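Local coordinates for phosphotriesterase homology protein (Escherichia coli, PDB 1BF6) that hydrolyses phosphorylated glyceryl acetates and aromatic acetates or propionates, using two zinc ions bound in a TIM-barrel fold, at residues T8-I16 with V237-R245; V76-Q84 with L100-I108. All coordinates share one frame; numbering follows the deposited sequence.

Both contacts belong to one TIM barrel, and their centres lie about 17 Å apart. Contact 1 joins strand 7-12 to strand 237-239, the first and last of the barrel strands, and supplies three ligands of one zinc ion: His11, His13 and Asp242. Contact 2 fastens helix 97-109 to strand 75-80, which lies in the same parallel sheet as strand 7-12, with strand 47-52 between them. The two touch where Leu14 CD1 packs on Val76 CG2 at 3.5 Å. Contact 2 binds no metal itself, yet its Cys79 side chain comes within about 9 Å of a zinc ion. In sequence, contact 2 is nested inside the long excursion that contact 1 closes.

Contact 1: T8-I16 with V237-R245; sequences TLAHEHLHI and VMLSMDITR. With ZN (zinc ion), chain C; SO4 (sulfate ion), chain F.
Glu12 OE2 is gripped by two donors, Ser240 OG at 2.7 Å and the backbone N of Met241 at 2.8 Å. The hydroxyl comes from the anti side and the amide from the syn side, while OE1 takes the N-H of Ile243 at 3.0 Å in a nearly straight bond (170°). A bend at chi2 brings the carboxylate against the backbone of residues 240-243; a glutamate suits the place because its two oxygens can accept from both N-H groups and the hydroxyl. Ser240 OG also accepts from His11 N at 2.8 Å, linking the carboxylate to the backbone of zinc-binding His11.

His11 NE2, His13 NE2 and Asp242 OD1 bind one zinc ion, at 2.2 Å for His13. Asp242 lies alongside both rings, its carboxylate plane 80° from the ring of His11 but 44° from that of His13. Glu124 completes the protein ligands, and Thr54 bonds His13 ND1, probably fixing that ring's rotation. Thr244 OG1, Lys212 and Tyr215 bond a sulfate, probably from the crystallisation liquor.

Ala10 N donates to Leu239 O, joining the first and last barrel strands. Strand 47-52 flanks Leu9 and Glu12, while helices 259-270 and 275-289 pack against Met241 and Met238 respectively.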
loop_
_atom_site.group_PDB
_atom_site.type_symbol
_atom_site.label_atom_id
_atom_site.label_comp_id
_atom_site.label_asym_id
_atom_site.label_seq_id
_atom_site.Cartn_x
_atom_site.Cartn_y
_atom_site.Cartn_z
ATOM N N THR A 8 -10.515 -1.895 -5.751
ATOM C CA THR A 8 -9.662 -1.192 -4.800
ATOM C C THR A 8 -8.187 -1.353 -5.177
ATOM O O THR A 8 -7.720 -2.474 -5.424
ATOM C CB THR A 8 -9.860 -1.755 -3.346
ATOM O OG1 THR A 8 -11.204 -1.534 -2.912
ATOM C CG2 THR A 8 -8.887 -1.090 -2.367
ATOM N N LEU A 9 -7.470 -0.228 -5.269
ATOM C CA LEU A 9 -6.026 -0.239 -5.541
ATOM C C LEU A 9 -5.458 -0.252 -4.113
ATOM O O LEU A 9 -5.608 0.713 -3.374
ATOM C CB LEU A 9 -5.599 1.019 -6.303
ATOM C CG LEU A 9 -5.557 0.890 -7.837
ATOM C CD1 LEU A 9 -6.866 0.361 -8.387
ATOM C CD2 LEU A 9 -5.198 2.231 -8.462
ATOM N N ALA A 10 -4.842 -1.369 -3.748
ATOM C CA ALA A 10 -4.335 -1.609 -2.393
ATOM C C ALA A 10 -3.130 -0.819 -1.886
ATOM O O ALA A 10 -2.851 -0.839 -0.686
ATOM C CB ALA A 10 -4.072 -3.105 -2.215
ATOM N N HIS A 11 -2.428 -0.120 -2.776
ATOM C CA HIS A 11 -1.225 0.619 -2.369
ATOM C C HIS A 11 -0.883 1.723 -3.354
ATOM O O HIS A 11 -0.233 1.474 -4.368
ATOM C CB HIS A 11 -0.044 -0.341 -2.282
ATOM C CG HIS A 11 1.187 0.271 -1.686
ATOM N ND1 HIS A 11 1.757 -0.152 -0.501
ATOM C CD2 HIS A 11 1.953 1.307 -2.120
ATOM C CE1 HIS A 11 2.823 0.608 -0.249
ATOM N NE2 HIS A 11 2.980 1.503 -1.200
ATOM N N GLU A 12 -1.280 2.941 -3.019
ATOM C CA GLU A 12 -1.038 4.090 -3.874
ATOM C C GLU A 12 -0.678 5.338 -3.085
ATOM O O GLU A 12 -0.811 5.389 -1.857
ATOM C CB GLU A 12 -2.302 4.417 -4.678
ATOM C CG GLU A 12 -2.783 3.312 -5.603
ATOM C CD GLU A 12 -1.754 2.915 -6.633
ATOM O OE1 GLU A 12 -0.889 3.743 -6.993
ATOM O OE2 GLU A 12 -1.806 1.761 -7.090
ATOM N N HIS A 13 -0.220 6.348 -3.815
ATOM C CA HIS A 13 0.088 7.641 -3.242
ATOM C C HIS A 13 -0.620 8.656 -4.105
ATOM O O HIS A 13 -0.510 8.589 -5.328
ATOM C CB HIS A 13 1.587 7.920 -3.273
ATOM C CG HIS A 13 2.373 6.997 -2.410
ATOM N ND1 HIS A 13 2.500 7.145 -1.046
ATOM C CD2 HIS A 13 3.000 5.838 -2.718
ATOM C CE1 HIS A 13 3.170 6.095 -0.581
ATOM N NE2 HIS A 13 3.492 5.282 -1.561
ATOM N N LEU A 14 -1.419 9.518 -3.482
ATOM C CA LEU A 14 -2.123 10.589 -4.184
ATOM C C LEU A 14 -1.389 11.899 -3.913
ATOM O O LEU A 14 -1.365 12.806 -4.752
ATOM C CB LEU A 14 -3.574 10.679 -3.722
ATOM C CG LEU A 14 -4.356 9.396 -4.017
ATOM C CD1 LEU A 14 -5.811 9.612 -3.658
ATOM C CD2 LEU A 14 -4.211 9.037 -5.488
ATOM N N HIS A 15 -0.837 12.011 -2.705
ATOM C CA HIS A 15 -0.065 13.175 -2.337
ATOM C C HIS A 15 1.074 12.733 -1.440
ATOM O O HIS A 15 0.876 12.391 -0.271
ATOM C CB HIS A 15 -0.896 14.250 -1.641
ATOM C CG HIS A 15 -0.103 15.474 -1.298
ATOM N ND1 HIS A 15 0.940 15.453 -0.397
ATOM C CD2 HIS A 15 -0.176 16.746 -1.759
ATOM C CE1 HIS A 15 1.477 16.659 -0.317
ATOM N NE2 HIS A 15 0.817 17.462 -1.133
ATOM N N ILE A 16 2.260 12.700 -2.028
ATOM C CA ILE A 16 3.464 12.310 -1.324
ATOM C C ILE A 16 4.546 13.297 -1.715
ATOM O O ILE A 16 4.544 13.820 -2.835
ATOM C CB ILE A 16 3.896 10.858 -1.669
ATOM C CG1 ILE A 16 5.170 10.494 -0.910
ATOM C CG2 ILE A 16 4.077 10.680 -3.182
ATOM C CD1 ILE A 16 5.569 9.042 -1.023
ATOM N N VAL A 237 -4.179 -12.460 -2.273
ATOM C CA VAL A 237 -3.423 -11.541 -3.128
ATOM C C VAL A 237 -4.175 -10.262 -3.479
ATOM O O VAL A 237 -5.358 -10.300 -3.841
ATOM C CB VAL A 237 -3.012 -12.236 -4.463
ATOM C CG1 VAL A 237 -2.229 -11.274 -5.355
ATOM C CG2 VAL A 237 -2.187 -13.458 -4.191
ATOM N N MET A 238 -3.498 -9.124 -3.314
ATOM C CA MET A 238 -4.058 -7.831 -3.676
ATOM C C MET A 238 -3.089 -7.140 -4.653
ATOM O O MET A 238 -1.907 -7.508 -4.727
ATOM C CB MET A 238 -4.405 -6.992 -2.451
ATOM C CG MET A 238 -5.545 -7.629 -1.644
ATOM S SD MET A 238 -6.273 -6.586 -0.389
ATOM C CE MET A 238 -4.956 -6.572 0.826
ATOM N N LEU A 239 -3.603 -6.167 -5.408
ATOM C CA LEU A 239 -2.827 -5.502 -6.461
ATOM C C LEU A 239 -2.821 -3.985 -6.431
ATOM O O LEU A 239 -3.753 -3.360 -5.926
ATOM C CB LEU A 239 -3.394 -5.925 -7.834
ATOM C CG LEU A 239 -3.663 -7.413 -8.119
ATOM C CD1 LEU A 239 -4.403 -7.550 -9.455
ATOM C CD2 LEU A 239 -2.385 -8.209 -8.148
ATOM N N SER A 240 -1.774 -3.404 -7.034
ATOM C CA SER A 240 -1.629 -1.953 -7.151
ATOM C C SER A 240 -0.434 -1.541 -8.038
ATOM O O SER A 240 0.305 -2.394 -8.532
ATOM C CB SER A 240 -1.529 -1.286 -5.769
ATOM O OG SER A 240 -2.567 -0.325 -5.606
ATOM N N MET A 241 -0.273 -0.230 -8.221
ATOM C CA MET A 241 0.795 0.361 -9.042
ATOM C C MET A 241 1.880 1.066 -8.203
ATOM O O MET A 241 3.019 1.258 -8.656
ATOM C CB MET A 241 0.190 1.419 -9.980
ATOM C CG MET A 241 -0.952 0.939 -10.875
ATOM S SD MET A 241 -0.390 -0.283 -12.014
ATOM C CE MET A 241 0.679 0.719 -13.039
ATOM N N ASP A 242 1.507 1.476 -6.989
ATOM C CA ASP A 242 2.402 2.224 -6.100
ATOM C C ASP A 242 2.963 3.467 -6.823
ATOM O O ASP A 242 4.192 3.641 -6.901
ATOM C CB ASP A 242 3.551 1.350 -5.585
ATOM C CG ASP A 242 4.385 2.047 -4.516
ATOM O OD1 ASP A 242 3.898 3.037 -3.924
ATOM O OD2 ASP A 242 5.522 1.617 -4.294
ATOM N N ILE A 243 2.066 4.279 -7.397
ATOM C CA ILE A 243 2.458 5.518 -8.087
ATOM C C ILE A 243 3.096 6.434 -7.027
ATOM O O ILE A 243 2.535 6.616 -5.937
ATOM C CB ILE A 243 1.241 6.232 -8.735
ATOM C CG1 ILE A 243 0.646 5.372 -9.860
ATOM C CG2 ILE A 243 1.631 7.606 -9.248
ATOM C CD1 ILE A 243 1.630 5.010 -10.953
ATOM N N THR A 244 4.263 6.990 -7.354
ATOM C CA THR A 244 5.010 7.844 -6.428
ATOM C C THR A 244 5.622 9.105 -7.056
ATOM O O THR A 244 6.035 10.008 -6.334
ATOM C CB THR A 244 6.194 7.060 -5.796
ATOM O OG1 THR A 244 7.071 6.596 -6.830
ATOM C CG2 THR A 244 5.715 5.852 -4.986
ATOM N N ARG A 245 5.670 9.169 -8.387
ATOM C CA ARG A 245 6.283 10.303 -9.087
ATOM C C ARG A 245 5.402 11.010 -10.094
ATOM O O ARG A 245 4.482 10.420 -10.652
ATOM C CB ARG A 245 7.527 9.819 -9.825
ATOM C CG ARG A 245 8.604 9.261 -8.925
ATOM C CD ARG A 245 9.667 8.594 -9.756
ATOM N NE ARG A 245 10.842 8.250 -8.965
ATOM C CZ ARG A 245 12.054 8.747 -9.188
ATOM N NH1 ARG A 245 12.246 9.623 -10.173
ATOM N NH2 ARG A 245 13.087 8.331 -8.461
HETATM ZN ZN ZN C . 4.343 3.292 -1.563
HETATM S S SO4 F . 10.201 4.616 -7.270
HETATM O O1 SO4 F . 11.478 5.051 -7.829
HETATM O O2 SO4 F . 9.642 5.725 -6.386
HETATM O O3 SO4 F . 9.133 4.320 -8.360
HETATM O O4 SO4 F . 10.408 3.318 -6.492
HETATM O O HOH W 1 -6.369 -5.267 -4.870
#

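Contact 2: V76-Q84 with L100-I108; sequences VVACTGYYQ and LAQEMVDEI
With OG1 of Thr80 anti to the backbone N (chi1 179°), the hydroxyl faces helix 100-108, where Glu107 has its CG anti to the carbonyl carbon and an extended chain that brings OE1 to meet it. Thr80 OG1 donates to the anti lone pair of Glu107 OE1 at 2.6 Å. Threonine serves twice here, since its methyl CG2 packs on Ile108 CG1 at 3.8 Å.

A second bond joins Tyr82 to Glu103: the phenol OH donates to the syn lone pair of OE1 at 2.6 Å. This oxygen lies at the edge of the ring, in its plane, but the carboxylate plane is turned 76° from the ring. His91 NE2 bonds the same hydroxyl. Tyr82 CE1 also rests on Leu100 CD2 at 3.9 Å. A phenylalanine here would probably leave Glu103 OE1 without its hydroxyl donor and His91 NE2 without its partner. Met104 SD lies 4.0 Å from CA of Gly81, whose backbone angles would press any CB against the preceding carbonyl O; glycine therefore fits. One water links Gly81 N to Glu107 OE1; another links Gly81 O to Glu103 OE2.

Arg60 pairs with Glu107 OE2 and bonds Cys79 O. Helix 100-108 runs nearly antiparallel to strand 76-80 (163°), their axes 8.3 Å apart, as expected of a helix returning outside a TIM barrel. Strand 122-126 and helix 134-150 border its Met104 and Ile108 side chains.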
loop_
_atom_site.group_PDB
_atom_site.type_symbol
_atom_site.label_atom_id
_atom_site.label_comp_id
_atom_site.label_asym_id
_atom_site.label_seq_id
_atom_site.Cartn_x
_atom_site.Cartn_y
_atom_site.Cartn_z
ATOM N N VAL A 76 -10.983 7.491 -0.618
ATOM C CA VAL A 76 -9.580 7.356 -0.264
ATOM C C VAL A 76 -9.398 6.979 1.210
ATOM O O VAL A 76 -9.901 7.672 2.098
ATOM C CB VAL A 76 -8.813 8.668 -0.525
ATOM C CG1 VAL A 76 -7.367 8.521 -0.087
ATOM C CG2 VAL A 76 -8.886 9.041 -2.012
ATOM N N VAL A 77 -8.701 5.875 1.452
ATOM C CA VAL A 77 -8.420 5.444 2.814
ATOM C C VAL A 77 -7.014 5.928 3.162
ATOM O O VAL A 77 -6.036 5.480 2.563
ATOM C CB VAL A 77 -8.479 3.907 2.968
ATOM C CG1 VAL A 77 -8.090 3.504 4.400
ATOM C CG2 VAL A 77 -9.888 3.396 2.617
ATOM N N ALA A 78 -6.937 6.870 4.101
ATOM C CA ALA A 78 -5.669 7.434 4.567
ATOM C C ALA A 78 -4.948 6.517 5.570
ATOM O O ALA A 78 -5.559 5.617 6.150
ATOM C CB ALA A 78 -5.918 8.812 5.176
ATOM N N CYS A 79 -3.647 6.734 5.765
ATOM C CA CYS A 79 -2.874 5.905 6.697
ATOM C C CYS A 79 -2.138 6.682 7.793
ATOM O O CYS A 79 -2.105 7.920 7.800
ATOM C CB CYS A 79 -1.849 5.064 5.934
ATOM S SG CYS A 79 -0.438 6.009 5.250
ATOM N N THR A 80 -1.582 5.929 8.738
ATOM C CA THR A 80 -0.785 6.486 9.837
ATOM C C THR A 80 0.400 5.554 10.069
ATOM O O THR A 80 0.271 4.329 9.948
ATOM C CB THR A 80 -1.586 6.635 11.179
ATOM O OG1 THR A 80 -0.705 7.164 12.184
ATOM C CG2 THR A 80 -2.130 5.293 11.666
ATOM N N GLY A 81 1.568 6.125 10.363
ATOM C CA GLY A 81 2.734 5.296 10.621
ATOM C C GLY A 81 4.052 5.999 10.355
ATOM O O GLY A 81 4.105 7.227 10.284
ATOM N N TYR A 82 5.118 5.214 10.287
ATOM C CA TYR A 82 6.459 5.717 9.989
ATOM C C TYR A 82 7.025 4.831 8.878
ATOM O O TYR A 82 6.829 3.609 8.875
ATOM C CB TYR A 82 7.349 5.737 11.239
ATOM C CG TYR A 82 7.058 6.929 12.137
ATOM C CD1 TYR A 82 6.071 6.862 13.128
ATOM C CD2 TYR A 82 7.744 8.140 11.969
ATOM C CE1 TYR A 82 5.770 7.969 13.921
ATOM C CE2 TYR A 82 7.455 9.254 12.760
ATOM C CZ TYR A 82 6.464 9.164 13.733
ATOM O OH TYR A 82 6.136 10.277 14.480
ATOM N N TYR A 83 7.734 5.464 7.947
ATOM C CA TYR A 83 8.273 4.814 6.751
ATOM C C TYR A 83 9.387 3.772 6.882
ATOM O O TYR A 83 9.111 2.580 6.947
ATOM C CB TYR A 83 8.629 5.912 5.750
ATOM C CG TYR A 83 8.867 5.454 4.327
ATOM C CD1 TYR A 83 8.293 4.287 3.834
ATOM C CD2 TYR A 83 9.683 6.203 3.479
ATOM C CE1 TYR A 83 8.531 3.874 2.529
ATOM C CE2 TYR A 83 9.922 5.808 2.180
ATOM C CZ TYR A 83 9.351 4.642 1.708
ATOM O OH TYR A 83 9.642 4.245 0.426
ATOM N N GLN A 84 10.643 4.193 6.778
ATOM C CA GLN A 84 11.779 3.288 6.918
ATOM C C GLN A 84 12.952 4.077 7.494
ATOM O O GLN A 84 12.913 5.313 7.548
ATOM C CB GLN A 84 12.162 2.608 5.600
ATOM C CG GLN A 84 12.387 3.546 4.451
ATOM C CD GLN A 84 12.910 2.824 3.237
ATOM O OE1 GLN A 84 13.940 2.158 3.295
ATOM N NE2 GLN A 84 12.200 2.952 2.123
ATOM N N LEU A 100 4.998 6.500 20.165
ATOM C CA LEU A 100 4.800 6.252 18.728
ATOM C C LEU A 100 3.419 5.598 18.513
ATOM O O LEU A 100 2.640 6.048 17.668
ATOM C CB LEU A 100 5.927 5.385 18.154
ATOM C CG LEU A 100 7.346 5.992 18.181
ATOM C CD1 LEU A 100 8.355 5.035 17.581
ATOM C CD2 LEU A 100 7.381 7.349 17.471
ATOM N N ALA A 101 3.093 4.595 19.338
ATOM C CA ALA A 101 1.793 3.912 19.263
ATOM C C ALA A 101 0.628 4.861 19.540
ATOM O O ALA A 101 -0.389 4.816 18.854
ATOM C CB ALA A 101 1.747 2.734 20.221
ATOM N N GLN A 102 0.771 5.731 20.539
ATOM C CA GLN A 102 -0.284 6.685 20.874
ATOM C C GLN A 102 -0.585 7.599 19.690
ATOM O O GLN A 102 -1.741 7.949 19.443
ATOM C CB GLN A 102 0.121 7.545 22.074
ATOM C CG GLN A 102 0.181 6.812 23.404
ATOM C CD GLN A 102 0.745 7.689 24.511
ATOM O OE1 GLN A 102 1.440 8.679 24.251
ATOM N NE2 GLN A 102 0.425 7.348 25.752
ATOM N N GLU A 103 0.468 8.041 19.006
ATOM C CA GLU A 103 0.316 8.915 17.849
ATOM C C GLU A 103 -0.514 8.218 16.774
ATOM O O GLU A 103 -1.444 8.807 16.231
ATOM C CB GLU A 103 1.687 9.280 17.270
ATOM C CG GLU A 103 1.615 10.186 16.020
ATOM C CD GLU A 103 2.980 10.431 15.378
ATOM O OE1 GLU A 103 3.985 9.887 15.874
ATOM O OE2 GLU A 103 3.037 11.153 14.361
ATOM N N MET A 104 -0.176 6.964 16.482
ATOM C CA MET A 104 -0.900 6.202 15.461
ATOM C C MET A 104 -2.365 6.008 15.862
ATOM O O MET A 104 -3.261 6.227 15.055
ATOM C CB MET A 104 -0.203 4.869 15.193
ATOM C CG MET A 104 1.158 5.028 14.502
ATOM S SD MET A 104 1.941 3.479 14.088
ATOM C CE MET A 104 3.317 3.413 15.182
ATOM N N VAL A 105 -2.608 5.684 17.135
ATOM C CA VAL A 105 -3.977 5.509 17.629
ATOM C C VAL A 105 -4.805 6.795 17.486
ATOM O O VAL A 105 -5.952 6.738 17.048
ATOM C CB VAL A 105 -3.998 5.013 19.126
ATOM C CG1 VAL A 105 -5.424 5.075 19.686
ATOM C CG2 VAL A 105 -3.443 3.596 19.226
ATOM N N ASP A 106 -4.229 7.959 17.809
ATOM C CA ASP A 106 -4.956 9.220 17.701
ATOM C C ASP A 106 -5.213 9.627 16.246
ATOM O O ASP A 106 -6.170 10.336 15.958
ATOM C CB ASP A 106 -4.219 10.350 18.416
ATOM C CG ASP A 106 -4.199 10.186 19.941
ATOM O OD1 ASP A 106 -4.834 9.258 20.491
ATOM O OD2 ASP A 106 -3.518 11.002 20.587
ATOM N N GLU A 107 -4.321 9.238 15.348
ATOM C CA GLU A 107 -4.509 9.573 13.942
ATOM C C GLU A 107 -5.679 8.754 13.396
ATOM O O GLU A 107 -6.417 9.223 12.526
ATOM C CB GLU A 107 -3.222 9.354 13.142
ATOM C CG GLU A 107 -2.174 10.452 13.414
ATOM C CD GLU A 107 -1.223 10.709 12.240
ATOM O OE1 GLU A 107 -0.782 9.744 11.584
ATOM O OE2 GLU A 107 -0.900 11.889 12.006
ATOM N N ILE A 108 -5.875 7.569 13.977
ATOM C CA ILE A 108 -6.962 6.655 13.615
ATOM C C ILE A 108 -8.285 7.093 14.252
ATOM O O ILE A 108 -9.327 7.116 13.589
ATOM C CB ILE A 108 -6.640 5.209 14.083
ATOM C CG1 ILE A 108 -5.597 4.581 13.172
ATOM C CG2 ILE A 108 -7.910 4.352 14.193
ATOM C CD1 ILE A 108 -5.015 3.299 13.713
HETATM O O HOH W 2 1.588 9.139 10.246
HETATM O O HOH W 3 3.838 9.805 11.959
#